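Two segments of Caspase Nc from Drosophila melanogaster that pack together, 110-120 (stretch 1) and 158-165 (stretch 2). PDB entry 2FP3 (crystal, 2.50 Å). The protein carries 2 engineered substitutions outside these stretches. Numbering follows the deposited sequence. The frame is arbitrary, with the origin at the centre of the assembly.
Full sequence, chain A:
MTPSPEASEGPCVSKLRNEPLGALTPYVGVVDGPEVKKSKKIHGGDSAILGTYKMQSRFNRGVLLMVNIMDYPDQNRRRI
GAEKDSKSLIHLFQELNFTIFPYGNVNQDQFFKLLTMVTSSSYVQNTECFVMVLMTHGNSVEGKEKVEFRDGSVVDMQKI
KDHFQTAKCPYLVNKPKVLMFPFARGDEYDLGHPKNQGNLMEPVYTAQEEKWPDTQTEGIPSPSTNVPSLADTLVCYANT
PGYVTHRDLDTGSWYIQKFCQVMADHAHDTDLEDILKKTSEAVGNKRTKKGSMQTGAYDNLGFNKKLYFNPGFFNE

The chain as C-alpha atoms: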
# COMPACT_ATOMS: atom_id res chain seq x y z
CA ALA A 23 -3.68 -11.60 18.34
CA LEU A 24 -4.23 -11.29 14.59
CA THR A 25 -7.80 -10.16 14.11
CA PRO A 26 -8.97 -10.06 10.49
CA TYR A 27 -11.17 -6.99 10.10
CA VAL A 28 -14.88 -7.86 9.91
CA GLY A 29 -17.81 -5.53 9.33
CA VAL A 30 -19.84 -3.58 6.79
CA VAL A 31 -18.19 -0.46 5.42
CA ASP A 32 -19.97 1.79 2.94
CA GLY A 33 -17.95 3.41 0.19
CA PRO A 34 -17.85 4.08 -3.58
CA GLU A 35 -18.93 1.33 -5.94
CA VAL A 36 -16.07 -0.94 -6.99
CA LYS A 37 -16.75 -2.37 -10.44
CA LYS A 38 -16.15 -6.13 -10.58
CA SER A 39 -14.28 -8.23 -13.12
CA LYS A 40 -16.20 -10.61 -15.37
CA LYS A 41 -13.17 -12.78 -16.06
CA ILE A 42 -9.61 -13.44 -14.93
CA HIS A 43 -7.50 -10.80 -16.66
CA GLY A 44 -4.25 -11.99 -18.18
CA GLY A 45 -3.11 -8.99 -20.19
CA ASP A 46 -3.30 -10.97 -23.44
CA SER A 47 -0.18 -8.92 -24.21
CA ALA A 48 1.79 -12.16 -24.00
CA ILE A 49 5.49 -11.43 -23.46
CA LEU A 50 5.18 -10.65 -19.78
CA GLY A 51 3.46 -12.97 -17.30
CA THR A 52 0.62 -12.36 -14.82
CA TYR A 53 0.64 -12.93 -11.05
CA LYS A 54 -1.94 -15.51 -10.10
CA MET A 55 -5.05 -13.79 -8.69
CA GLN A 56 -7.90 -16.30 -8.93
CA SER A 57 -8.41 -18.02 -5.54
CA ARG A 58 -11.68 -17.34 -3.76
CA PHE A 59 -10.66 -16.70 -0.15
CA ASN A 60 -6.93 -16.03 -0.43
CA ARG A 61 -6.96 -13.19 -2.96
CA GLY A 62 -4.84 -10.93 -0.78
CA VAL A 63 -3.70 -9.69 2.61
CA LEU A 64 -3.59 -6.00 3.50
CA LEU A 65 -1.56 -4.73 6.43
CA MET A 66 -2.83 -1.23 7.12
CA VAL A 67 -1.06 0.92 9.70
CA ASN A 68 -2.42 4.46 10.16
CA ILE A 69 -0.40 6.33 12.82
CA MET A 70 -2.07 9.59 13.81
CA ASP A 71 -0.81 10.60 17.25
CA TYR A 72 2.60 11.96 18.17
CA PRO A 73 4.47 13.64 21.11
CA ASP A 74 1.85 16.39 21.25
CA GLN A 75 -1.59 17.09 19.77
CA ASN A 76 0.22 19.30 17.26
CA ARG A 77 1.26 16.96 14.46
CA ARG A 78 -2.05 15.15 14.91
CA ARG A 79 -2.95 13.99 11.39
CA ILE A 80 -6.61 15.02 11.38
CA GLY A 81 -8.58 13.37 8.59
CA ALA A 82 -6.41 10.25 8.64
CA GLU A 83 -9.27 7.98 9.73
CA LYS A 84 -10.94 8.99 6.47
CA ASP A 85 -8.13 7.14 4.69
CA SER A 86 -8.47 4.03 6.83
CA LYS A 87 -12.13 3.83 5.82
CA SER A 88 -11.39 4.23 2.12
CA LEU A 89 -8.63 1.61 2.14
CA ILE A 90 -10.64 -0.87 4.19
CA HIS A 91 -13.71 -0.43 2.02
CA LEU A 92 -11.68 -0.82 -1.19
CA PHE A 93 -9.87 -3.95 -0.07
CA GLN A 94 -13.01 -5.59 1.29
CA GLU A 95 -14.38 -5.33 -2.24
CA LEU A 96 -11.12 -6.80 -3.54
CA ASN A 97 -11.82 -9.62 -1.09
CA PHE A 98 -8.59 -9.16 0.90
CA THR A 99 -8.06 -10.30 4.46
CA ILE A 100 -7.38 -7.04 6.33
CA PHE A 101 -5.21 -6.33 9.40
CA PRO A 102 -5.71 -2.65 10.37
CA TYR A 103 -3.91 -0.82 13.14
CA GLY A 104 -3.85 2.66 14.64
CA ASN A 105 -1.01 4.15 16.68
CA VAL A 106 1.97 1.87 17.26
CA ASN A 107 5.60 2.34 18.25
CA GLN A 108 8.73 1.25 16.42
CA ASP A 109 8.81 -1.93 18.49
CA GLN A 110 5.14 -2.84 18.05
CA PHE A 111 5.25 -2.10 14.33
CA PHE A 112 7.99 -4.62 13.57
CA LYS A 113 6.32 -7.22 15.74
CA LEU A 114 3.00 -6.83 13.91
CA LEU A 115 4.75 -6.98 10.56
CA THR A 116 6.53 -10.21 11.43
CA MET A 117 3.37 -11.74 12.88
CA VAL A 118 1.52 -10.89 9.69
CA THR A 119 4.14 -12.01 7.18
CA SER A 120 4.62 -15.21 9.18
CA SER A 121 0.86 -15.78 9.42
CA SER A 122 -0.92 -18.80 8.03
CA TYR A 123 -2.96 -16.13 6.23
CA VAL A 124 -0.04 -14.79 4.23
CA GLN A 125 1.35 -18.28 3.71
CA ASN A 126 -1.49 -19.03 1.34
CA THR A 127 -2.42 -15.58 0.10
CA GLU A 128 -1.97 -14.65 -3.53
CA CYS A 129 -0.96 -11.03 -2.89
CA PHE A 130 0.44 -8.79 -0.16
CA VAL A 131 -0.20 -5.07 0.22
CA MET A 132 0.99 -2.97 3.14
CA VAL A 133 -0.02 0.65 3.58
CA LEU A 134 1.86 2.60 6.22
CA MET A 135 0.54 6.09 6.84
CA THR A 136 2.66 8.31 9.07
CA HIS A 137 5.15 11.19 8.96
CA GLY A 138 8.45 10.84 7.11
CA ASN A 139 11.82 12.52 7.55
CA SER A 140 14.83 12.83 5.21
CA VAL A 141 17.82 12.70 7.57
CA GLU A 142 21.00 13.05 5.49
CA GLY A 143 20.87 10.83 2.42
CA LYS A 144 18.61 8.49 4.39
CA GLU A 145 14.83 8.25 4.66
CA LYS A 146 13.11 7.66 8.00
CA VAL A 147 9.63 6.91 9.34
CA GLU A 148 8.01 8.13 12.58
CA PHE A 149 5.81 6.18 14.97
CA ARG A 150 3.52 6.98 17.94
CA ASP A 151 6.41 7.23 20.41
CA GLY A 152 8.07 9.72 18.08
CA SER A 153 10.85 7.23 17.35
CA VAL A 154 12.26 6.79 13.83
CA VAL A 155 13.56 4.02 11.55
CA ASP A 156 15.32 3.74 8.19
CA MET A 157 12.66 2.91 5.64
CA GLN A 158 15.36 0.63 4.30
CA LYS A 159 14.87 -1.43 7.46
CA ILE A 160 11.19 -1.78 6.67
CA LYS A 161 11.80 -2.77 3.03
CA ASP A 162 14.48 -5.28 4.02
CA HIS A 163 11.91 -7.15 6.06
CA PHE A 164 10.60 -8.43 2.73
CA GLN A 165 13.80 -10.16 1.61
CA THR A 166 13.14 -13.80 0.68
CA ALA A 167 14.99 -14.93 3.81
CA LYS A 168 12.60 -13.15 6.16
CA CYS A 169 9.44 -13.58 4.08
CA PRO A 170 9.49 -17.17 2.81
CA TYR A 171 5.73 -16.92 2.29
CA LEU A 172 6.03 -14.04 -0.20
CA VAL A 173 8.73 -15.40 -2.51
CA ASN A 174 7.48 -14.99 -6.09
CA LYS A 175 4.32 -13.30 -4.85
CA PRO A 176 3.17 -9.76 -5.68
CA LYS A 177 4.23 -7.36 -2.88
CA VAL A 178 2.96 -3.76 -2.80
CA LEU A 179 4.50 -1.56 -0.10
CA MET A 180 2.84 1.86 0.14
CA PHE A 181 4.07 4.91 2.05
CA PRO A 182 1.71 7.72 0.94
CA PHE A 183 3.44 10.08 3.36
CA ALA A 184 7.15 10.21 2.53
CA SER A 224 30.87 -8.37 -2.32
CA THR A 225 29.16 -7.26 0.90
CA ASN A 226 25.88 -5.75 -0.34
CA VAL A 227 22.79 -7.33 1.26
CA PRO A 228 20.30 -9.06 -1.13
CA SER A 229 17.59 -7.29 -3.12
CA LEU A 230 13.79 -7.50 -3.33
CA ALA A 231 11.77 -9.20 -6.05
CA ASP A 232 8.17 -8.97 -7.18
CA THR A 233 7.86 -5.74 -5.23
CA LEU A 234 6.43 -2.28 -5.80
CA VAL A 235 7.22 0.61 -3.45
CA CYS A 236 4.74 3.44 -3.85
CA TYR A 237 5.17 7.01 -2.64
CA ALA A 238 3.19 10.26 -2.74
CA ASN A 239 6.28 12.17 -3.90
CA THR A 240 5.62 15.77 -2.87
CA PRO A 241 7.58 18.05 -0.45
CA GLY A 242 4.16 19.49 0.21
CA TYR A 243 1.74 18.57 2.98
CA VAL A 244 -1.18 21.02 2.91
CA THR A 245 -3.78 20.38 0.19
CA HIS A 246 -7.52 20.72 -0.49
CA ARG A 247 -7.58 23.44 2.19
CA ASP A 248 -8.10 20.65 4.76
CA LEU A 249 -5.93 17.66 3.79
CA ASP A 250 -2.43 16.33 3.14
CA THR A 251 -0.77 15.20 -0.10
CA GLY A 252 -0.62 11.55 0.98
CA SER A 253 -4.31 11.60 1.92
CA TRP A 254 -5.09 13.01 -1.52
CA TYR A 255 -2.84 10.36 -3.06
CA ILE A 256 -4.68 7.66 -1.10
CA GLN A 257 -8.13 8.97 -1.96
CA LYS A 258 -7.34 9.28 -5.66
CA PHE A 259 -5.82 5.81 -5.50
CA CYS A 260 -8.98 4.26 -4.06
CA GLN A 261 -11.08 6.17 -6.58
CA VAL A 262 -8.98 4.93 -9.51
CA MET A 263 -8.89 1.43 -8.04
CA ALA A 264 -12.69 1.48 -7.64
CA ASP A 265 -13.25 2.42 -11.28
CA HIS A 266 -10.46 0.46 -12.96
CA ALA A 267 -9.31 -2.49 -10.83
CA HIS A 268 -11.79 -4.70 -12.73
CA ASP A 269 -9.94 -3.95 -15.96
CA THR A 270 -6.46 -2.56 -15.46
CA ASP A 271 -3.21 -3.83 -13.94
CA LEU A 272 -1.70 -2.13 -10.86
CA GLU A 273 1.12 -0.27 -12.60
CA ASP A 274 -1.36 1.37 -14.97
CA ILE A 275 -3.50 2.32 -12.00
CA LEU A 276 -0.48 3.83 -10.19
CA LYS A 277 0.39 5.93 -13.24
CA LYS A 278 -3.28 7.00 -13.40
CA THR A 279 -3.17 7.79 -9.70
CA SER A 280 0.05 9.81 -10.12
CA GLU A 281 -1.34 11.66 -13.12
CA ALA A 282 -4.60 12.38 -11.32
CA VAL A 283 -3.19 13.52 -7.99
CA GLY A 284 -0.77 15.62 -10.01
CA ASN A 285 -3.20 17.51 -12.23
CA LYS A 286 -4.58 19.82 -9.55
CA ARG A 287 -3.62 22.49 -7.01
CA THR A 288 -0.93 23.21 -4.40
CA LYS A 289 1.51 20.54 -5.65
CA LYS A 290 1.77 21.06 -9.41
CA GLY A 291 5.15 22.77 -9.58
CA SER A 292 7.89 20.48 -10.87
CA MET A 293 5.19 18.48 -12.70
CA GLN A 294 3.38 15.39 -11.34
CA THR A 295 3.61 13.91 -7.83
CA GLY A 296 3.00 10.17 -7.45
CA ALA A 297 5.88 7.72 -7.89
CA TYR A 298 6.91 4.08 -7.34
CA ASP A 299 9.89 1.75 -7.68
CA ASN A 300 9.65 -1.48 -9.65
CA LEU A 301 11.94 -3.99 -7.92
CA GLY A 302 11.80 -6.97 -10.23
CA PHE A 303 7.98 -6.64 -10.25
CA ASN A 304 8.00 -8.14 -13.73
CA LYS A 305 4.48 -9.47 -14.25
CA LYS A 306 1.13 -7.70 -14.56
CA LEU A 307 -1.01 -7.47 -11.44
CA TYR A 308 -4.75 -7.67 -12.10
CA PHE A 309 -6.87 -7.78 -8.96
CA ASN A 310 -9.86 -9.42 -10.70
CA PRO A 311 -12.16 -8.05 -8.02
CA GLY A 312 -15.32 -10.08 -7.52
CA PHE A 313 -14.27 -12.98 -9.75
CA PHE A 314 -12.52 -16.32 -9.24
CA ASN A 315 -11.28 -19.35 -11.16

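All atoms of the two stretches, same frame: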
# COMPACT_ATOMS: atom_id res chain seq x y z
N GLN A 110 6.38 -2.14 18.35
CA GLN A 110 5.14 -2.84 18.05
C GLN A 110 5.01 -3.06 16.55
O GLN A 110 4.64 -4.14 16.09
CB GLN A 110 3.95 -2.02 18.54
CG GLN A 110 3.92 -1.80 20.04
CD GLN A 110 2.73 -0.97 20.47
OE1 GLN A 110 2.52 0.14 19.98
NE2 GLN A 110 1.93 -1.50 21.40
N PHE A 111 5.35 -2.03 15.78
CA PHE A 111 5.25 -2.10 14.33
C PHE A 111 5.94 -3.32 13.74
O PHE A 111 5.34 -4.07 12.99
CB PHE A 111 5.84 -0.86 13.67
CG PHE A 111 5.81 -0.92 12.17
CD1 PHE A 111 4.60 -0.86 11.49
CD2 PHE A 111 6.97 -1.16 11.46
CE1 PHE A 111 4.55 -1.05 10.13
CE2 PHE A 111 6.93 -1.34 10.09
CZ PHE A 111 5.71 -1.29 9.42
N PHE A 112 7.22 -3.49 14.08
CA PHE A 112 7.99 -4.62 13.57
C PHE A 112 7.53 -5.97 14.09
O PHE A 112 7.85 -7.00 13.51
CB PHE A 112 9.48 -4.43 13.87
CG PHE A 112 10.15 -3.44 12.97
CD1 PHE A 112 10.33 -2.12 13.37
CD2 PHE A 112 10.58 -3.81 11.70
CE1 PHE A 112 10.92 -1.18 12.52
CE2 PHE A 112 11.17 -2.89 10.84
CZ PHE A 112 11.33 -1.57 11.25
N LYS A 113 6.80 -5.96 15.20
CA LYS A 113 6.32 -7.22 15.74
C LYS A 113 5.07 -7.59 14.95
O LYS A 113 4.89 -8.76 14.59
CB LYS A 113 6.00 -7.09 17.23
CG LYS A 113 5.66 -8.42 17.89
CD LYS A 113 5.60 -8.31 19.41
CE LYS A 113 5.30 -9.67 20.05
NZ LYS A 113 5.36 -9.63 21.53
N LEU A 114 4.22 -6.61 14.68
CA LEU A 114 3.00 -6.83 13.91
C LEU A 114 3.36 -7.35 12.53
O LEU A 114 2.79 -8.32 12.04
CB LEU A 114 2.21 -5.53 13.73
CG LEU A 114 1.68 -4.77 14.93
CD1 LEU A 114 0.93 -3.55 14.41
CD2 LEU A 114 0.77 -5.66 15.77
N LEU A 115 4.30 -6.65 11.90
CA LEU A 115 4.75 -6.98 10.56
C LEU A 115 5.18 -8.43 10.47
O LEU A 115 4.74 -9.16 9.58
CB LEU A 115 5.90 -6.05 10.17
CG LEU A 115 6.58 -6.26 8.82
CD1 LEU A 115 5.57 -6.27 7.69
CD2 LEU A 115 7.59 -5.15 8.62
N THR A 116 6.03 -8.84 11.41
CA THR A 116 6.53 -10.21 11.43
C THR A 116 5.41 -11.22 11.65
O THR A 116 5.38 -12.28 11.02
CB THR A 116 7.56 -10.39 12.55
OG1 THR A 116 8.60 -9.41 12.40
CG2 THR A 116 8.16 -11.78 12.49
N MET A 117 4.49 -10.88 12.55
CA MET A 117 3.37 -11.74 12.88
C MET A 117 2.49 -11.93 11.64
O MET A 117 1.96 -13.02 11.36
CB MET A 117 2.56 -11.09 14.00
CG MET A 117 1.97 -12.03 15.02
SD MET A 117 1.01 -11.12 16.26
CE MET A 117 2.31 -10.27 17.17
N VAL A 118 2.34 -10.85 10.88
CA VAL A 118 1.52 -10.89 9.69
C VAL A 118 2.19 -11.66 8.57
O VAL A 118 1.59 -12.58 8.00
CB VAL A 118 1.16 -9.46 9.25
CG1 VAL A 118 0.56 -9.47 7.86
CG2 VAL A 118 0.17 -8.87 10.25
N THR A 119 3.44 -11.33 8.26
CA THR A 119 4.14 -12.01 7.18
C THR A 119 4.42 -13.47 7.48
O THR A 119 4.61 -14.26 6.57
CB THR A 119 5.45 -11.29 6.78
OG1 THR A 119 6.19 -10.93 7.96
CG2 THR A 119 5.13 -10.02 6.01
N SER A 120 4.41 -13.82 8.76
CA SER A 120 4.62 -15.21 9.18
C SER A 120 3.30 -15.94 9.41
O SER A 120 3.28 -17.13 9.74
CB SER A 120 5.44 -15.25 10.46
OG SER A 120 6.82 -15.24 10.16
N GLN A 158 14.62 1.75 4.85
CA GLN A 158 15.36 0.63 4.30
C GLN A 158 15.09 -0.58 5.19
O GLN A 158 14.86 -1.68 4.71
CB GLN A 158 16.86 0.94 4.29
CG GLN A 158 17.48 1.03 2.92
CD GLN A 158 17.43 -0.28 2.16
OE1 GLN A 158 16.37 -0.69 1.68
NE2 GLN A 158 18.57 -0.96 2.06
N LYS A 159 15.12 -0.37 6.50
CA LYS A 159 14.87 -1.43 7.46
C LYS A 159 13.56 -2.10 7.09
O LYS A 159 13.50 -3.31 6.86
CB LYS A 159 14.78 -0.86 8.89
CG LYS A 159 14.62 -1.90 10.00
CD LYS A 159 15.96 -2.47 10.47
CE LYS A 159 16.66 -3.29 9.39
NZ LYS A 159 17.96 -3.85 9.86
N ILE A 160 12.50 -1.30 7.02
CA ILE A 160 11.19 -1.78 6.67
C ILE A 160 11.19 -2.59 5.37
O ILE A 160 10.68 -3.71 5.33
CB ILE A 160 10.20 -0.61 6.54
CG1 ILE A 160 10.20 0.19 7.84
CG2 ILE A 160 8.81 -1.12 6.24
CD1 ILE A 160 9.25 1.38 7.84
N LYS A 161 11.76 -2.04 4.30
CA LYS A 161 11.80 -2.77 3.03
C LYS A 161 12.50 -4.11 3.18
O LYS A 161 12.00 -5.14 2.73
CB LYS A 161 12.53 -1.96 1.95
CG LYS A 161 11.89 -0.64 1.61
CD LYS A 161 12.71 0.13 0.60
CE LYS A 161 12.13 1.52 0.40
NZ LYS A 161 12.81 2.27 -0.70
N ASP A 162 13.66 -4.09 3.82
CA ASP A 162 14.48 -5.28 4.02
C ASP A 162 13.72 -6.43 4.67
O ASP A 162 14.07 -7.59 4.48
CB ASP A 162 15.71 -4.93 4.86
CG ASP A 162 16.75 -4.17 4.05
OD1 ASP A 162 16.37 -3.27 3.27
OD2 ASP A 162 17.95 -4.47 4.21
N HIS A 163 12.69 -6.11 5.42
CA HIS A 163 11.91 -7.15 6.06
C HIS A 163 11.34 -8.11 5.02
O HIS A 163 11.06 -9.27 5.31
CB HIS A 163 10.78 -6.56 6.88
CG HIS A 163 9.92 -7.59 7.54
ND1 HIS A 163 8.77 -8.07 6.96
CD2 HIS A 163 10.10 -8.30 8.68
CE1 HIS A 163 8.27 -9.04 7.71
NE2 HIS A 163 9.05 -9.20 8.76
N PHE A 164 11.18 -7.62 3.79
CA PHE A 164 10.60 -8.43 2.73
C PHE A 164 11.58 -9.22 1.88
O PHE A 164 11.21 -9.70 0.81
CB PHE A 164 9.70 -7.56 1.86
CG PHE A 164 8.53 -6.98 2.61
CD1 PHE A 164 7.32 -7.67 2.68
CD2 PHE A 164 8.66 -5.78 3.30
CE1 PHE A 164 6.25 -7.17 3.43
CE2 PHE A 164 7.60 -5.26 4.06
CZ PHE A 164 6.40 -5.96 4.13
N GLN A 165 12.81 -9.36 2.34
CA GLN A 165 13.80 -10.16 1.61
C GLN A 165 13.34 -11.61 1.74
O GLN A 165 12.78 -12.01 2.77
CB GLN A 165 15.19 -9.99 2.22
CG GLN A 165 15.24 -10.21 3.73
CD GLN A 165 16.64 -10.15 4.29
OE1 GLN A 165 17.49 -10.98 3.96
NE2 GLN A 165 16.90 -9.15 5.13

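The contact is a small, largely apolar packing of two nearly parallel helical segments, formed by side-chain contacts, with no clear hydrogen bond between them. The axes of helix 110-119 and the helix beginning before Q158 diverge by only 17° and come no closer than 11.8 Å, and side chains, rather than backbones, make the contact. H163 has the largest share of the buried area of any residue. Its CA-to-CB bond points toward stretch 1, and L115 covers one face of the imidazole, with CG of L115 3.5 Å from the ring centroid and 19° off the normal, a CH-pi arrangement. The same leucine also reaches the next residue along, its CD1 lying 3.7 Å from CZ of F164. At the other end of the contact, the CA-to-CB bonds of F111 and F112 point sideways to stretch 2, yet the ends of both side chains come nearer to it. F112 CZ lies 3.5 Å from K159 CG and 4.0 Å from I160 CG1, resting on the aliphatic part of the lysine while the end of that side chain leads away; F111 CE2 approaches I160 CD1 at 4.2 Å. Around the imidazole rim the polar geometry is less certain, because the ring is probably turned over in the model. T116 has its hydroxyl engaged within its own helix, where OG1 donates to F112 O at 2.8 Å.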